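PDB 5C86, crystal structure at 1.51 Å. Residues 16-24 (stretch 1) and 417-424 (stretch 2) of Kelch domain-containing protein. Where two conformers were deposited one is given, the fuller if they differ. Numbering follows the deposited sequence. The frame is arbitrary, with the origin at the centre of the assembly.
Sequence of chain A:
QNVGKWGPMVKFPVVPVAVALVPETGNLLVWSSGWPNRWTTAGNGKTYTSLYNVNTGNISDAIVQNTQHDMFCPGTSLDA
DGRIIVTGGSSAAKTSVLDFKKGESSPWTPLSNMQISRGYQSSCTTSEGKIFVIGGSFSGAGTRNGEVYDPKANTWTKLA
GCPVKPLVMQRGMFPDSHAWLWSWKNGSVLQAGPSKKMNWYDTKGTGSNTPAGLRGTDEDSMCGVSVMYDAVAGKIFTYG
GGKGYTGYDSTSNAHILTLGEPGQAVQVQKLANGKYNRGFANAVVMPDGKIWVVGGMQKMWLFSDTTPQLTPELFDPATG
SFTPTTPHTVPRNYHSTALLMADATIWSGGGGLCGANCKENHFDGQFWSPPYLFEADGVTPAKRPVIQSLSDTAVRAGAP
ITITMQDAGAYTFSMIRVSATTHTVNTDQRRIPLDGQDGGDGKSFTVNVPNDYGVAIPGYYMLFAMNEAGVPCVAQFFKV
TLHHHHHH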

# COMPACT_ATOMS: atom_id res chain seq x y z
N PRO A 16 5.49 -4.96 -14.00
CA PRO A 16 5.62 -4.42 -12.63
C PRO A 16 4.43 -4.83 -11.77
O PRO A 16 3.51 -4.02 -11.50
N VAL A 17 4.44 -6.10 -11.40
CA VAL A 17 3.36 -6.72 -10.68
C VAL A 17 3.45 -6.38 -9.16
O VAL A 17 2.44 -6.50 -8.43
N ALA A 18 4.62 -6.07 -8.71
CA ALA A 18 4.87 -5.67 -7.33
C ALA A 18 5.72 -4.43 -7.47
O ALA A 18 6.69 -4.39 -8.27
N VAL A 19 5.46 -3.41 -6.63
CA VAL A 19 6.23 -2.18 -6.66
C VAL A 19 6.46 -1.67 -5.26
O VAL A 19 5.62 -1.92 -4.38
N ALA A 20 7.57 -0.95 -5.07
CA ALA A 20 7.91 -0.40 -3.74
C ALA A 20 8.56 0.93 -3.92
O ALA A 20 9.38 1.10 -4.85
N LEU A 21 8.24 1.89 -3.06
CA LEU A 21 8.92 3.20 -3.11
C LEU A 21 10.13 3.09 -2.25
O LEU A 21 10.07 2.66 -1.11
N VAL A 22 11.32 3.43 -2.79
CA VAL A 22 12.55 3.31 -2.05
C VAL A 22 12.71 4.55 -1.10
O VAL A 22 12.68 5.69 -1.55
N PRO A 23 12.86 4.28 0.18
CA PRO A 23 13.09 5.44 1.06
C PRO A 23 14.27 6.30 0.67
O PRO A 23 15.24 5.83 0.09
N GLU A 24 14.14 7.61 0.93
CA GLU A 24 15.18 8.64 0.80
C GLU A 24 15.38 9.05 -0.62
O GLU A 24 15.34 10.22 -0.93
N ARG A 417 2.97 7.24 5.10
CA ARG A 417 3.92 6.19 5.26
C ARG A 417 4.39 5.57 3.94
O ARG A 417 3.54 5.30 3.04
N VAL A 418 5.70 5.40 3.78
CA VAL A 418 6.25 4.83 2.55
C VAL A 418 5.80 3.39 2.41
O VAL A 418 5.74 2.63 3.38
N SER A 419 5.47 3.02 1.18
CA SER A 419 4.76 1.75 0.99
C SER A 419 5.16 0.99 -0.27
O SER A 419 6.08 1.35 -0.96
N ALA A 420 4.45 -0.13 -0.43
CA ALA A 420 4.72 -1.12 -1.45
C ALA A 420 3.41 -1.83 -1.68
O ALA A 420 2.56 -1.93 -0.80
N THR A 421 3.25 -2.36 -2.91
CA THR A 421 1.98 -3.03 -3.20
C THR A 421 2.13 -4.13 -4.22
O THR A 421 2.95 -4.07 -5.11
N THR A 422 1.27 -5.13 -4.10
CA THR A 422 1.09 -6.17 -5.11
C THR A 422 -0.27 -6.76 -4.88
O THR A 422 -0.70 -6.88 -3.74
N HIS A 423 -0.94 -7.17 -5.94
CA HIS A 423 -2.18 -7.91 -5.82
C HIS A 423 -3.28 -7.21 -5.01
O HIS A 423 -4.10 -7.89 -4.42
N THR A 424 -3.31 -5.89 -5.13
CA THR A 424 -4.28 -5.00 -4.46
C THR A 424 -3.95 -4.76 -3.01
O THR A 424 -4.68 -3.97 -2.39

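The two stretches, at least 395 residues apart in sequence wherever they touch, meet as neighbouring antiparallel β-strands, with small and branched side chains packed along both faces and a polar cluster at one end. The strand axes run at 174° and approach to 4.7 Å, and the pairing rests on three backbone bonds: Val19 N to Thr421 O (3.0 Å), Thr421 N to Val19 O (2.8 Å) and Leu21 N to Ser419 O (3.1 Å), the last almost linear at 179°.

Side chains alternate between the faces. On one lie Ala18, Ala20, Ala420 and Thr422. Ala20 CB and Ala420 CB are 3.8 Å apart, and the CA atoms of this non-hydrogen-bonded pair are separated by just 4.0 Å; farther along, Ala18 CB sits 3.7 Å from Thr422 CB. The other face carries the hydrogen-bonded pair Val19 (m) and Thr421 (t), whose methyls meet at 3.8 Å between Val19 CG2 and Thr421 CG2.

Beyond the paired residues, Leu21 (chi1 t, chi2 p) and Val418 (t) both direct their CA-to-CB bonds toward the opposite stretch. Val418 CG1 lies 4.1 Å from Leu21 CB and 4.3 Å from Pro23 CG, so one methyl serves both apolar contacts. Ser419 (p) points away.

At the other end, the t rotamer of Thr422 places OG1 2.8 Å from Val17 O, to which it donates a hydrogen bond. The same OG1 accepts one from His423 ND1 at 2.9 Å, linking imidazole, hydroxyl and carbonyl in a chain. A water reinforces this link, donating to Val17 O and accepting from His423 N, each oxygen-to-partner distance being 2.8 Å. Val17 (t) brings CG1 to 4.0 Å from His423 CE1, approaching the ring obliquely.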

# COMPACT_ATOMS: atom_id res chain seq x y z
CB PRO A 16 5.75 -2.94 -12.85
CG PRO A 16 5.02 -2.67 -14.09
CD PRO A 16 5.22 -3.92 -14.99
CB VAL A 17 3.36 -8.25 -10.92
CG1 VAL A 17 2.37 -9.00 -10.06
CG2 VAL A 17 3.09 -8.47 -12.42
CB ALA A 18 5.54 -6.73 -6.55
CB VAL A 19 5.62 -1.08 -7.50
CG1 VAL A 19 5.38 -1.53 -8.95
CG2 VAL A 19 4.31 -0.55 -6.91
CB ALA A 20 8.84 -1.27 -2.97
CB LEU A 21 7.99 4.31 -2.60
CG LEU A 21 8.61 5.70 -2.69
CD1 LEU A 21 8.63 6.14 -4.08
CD2 LEU A 21 7.77 6.65 -1.90
CB VAL A 22 13.72 3.25 -3.04
CG1 VAL A 22 15.02 3.16 -2.29
CG2 VAL A 22 13.54 2.06 -4.04
CB PRO A 23 13.33 4.81 2.40
CG PRO A 23 12.62 3.51 2.41
CD PRO A 23 12.78 3.06 0.96
CB GLU A 24 16.54 8.25 1.43
CG GLU A 24 16.60 8.48 2.90
CD GLU A 24 17.89 8.01 3.50
OE1 GLU A 24 18.91 7.79 2.76
OE2 GLU A 24 17.82 7.79 4.73
CB ARG A 417 3.35 5.13 6.16
CG ARG A 417 4.40 4.19 6.80
CD ARG A 417 3.86 3.39 7.99
NE ARG A 417 4.81 2.44 8.52
CZ ARG A 417 5.17 1.34 7.89
NH1 ARG A 417 4.57 0.95 6.82
NH2 ARG A 417 6.13 0.57 8.36
CB VAL A 418 7.79 4.95 2.58
CG1 VAL A 418 8.48 4.23 1.47
CG2 VAL A 418 8.23 6.42 2.67
CB SER A 419 3.21 1.97 1.09
OG SER A 419 2.78 2.69 -0.04
CB ALA A 420 5.76 -2.12 -1.00
CB THR A 421 0.90 -2.02 -3.75
OG1 THR A 421 -0.41 -2.61 -3.69
CG2 THR A 421 1.11 -1.49 -5.15
CB THR A 422 2.23 -7.23 -5.01
OG1 THR A 422 2.08 -8.09 -6.13
CG2 THR A 422 2.20 -8.04 -3.79
CB HIS A 423 -1.93 -9.32 -5.18
CG HIS A 423 -1.23 -10.27 -6.07
ND1 HIS A 423 0.11 -10.17 -6.39
CD2 HIS A 423 -1.73 -11.29 -6.83
CE1 HIS A 423 0.40 -11.09 -7.31
NE2 HIS A 423 -0.68 -11.79 -7.55
CB THR A 424 -5.82 -5.42 -4.56
OG1 THR A 424 -6.12 -6.45 -3.61
CG2 THR A 424 -6.17 -5.83 -5.96
O HOH W 1 -0.32 -6.57 -8.56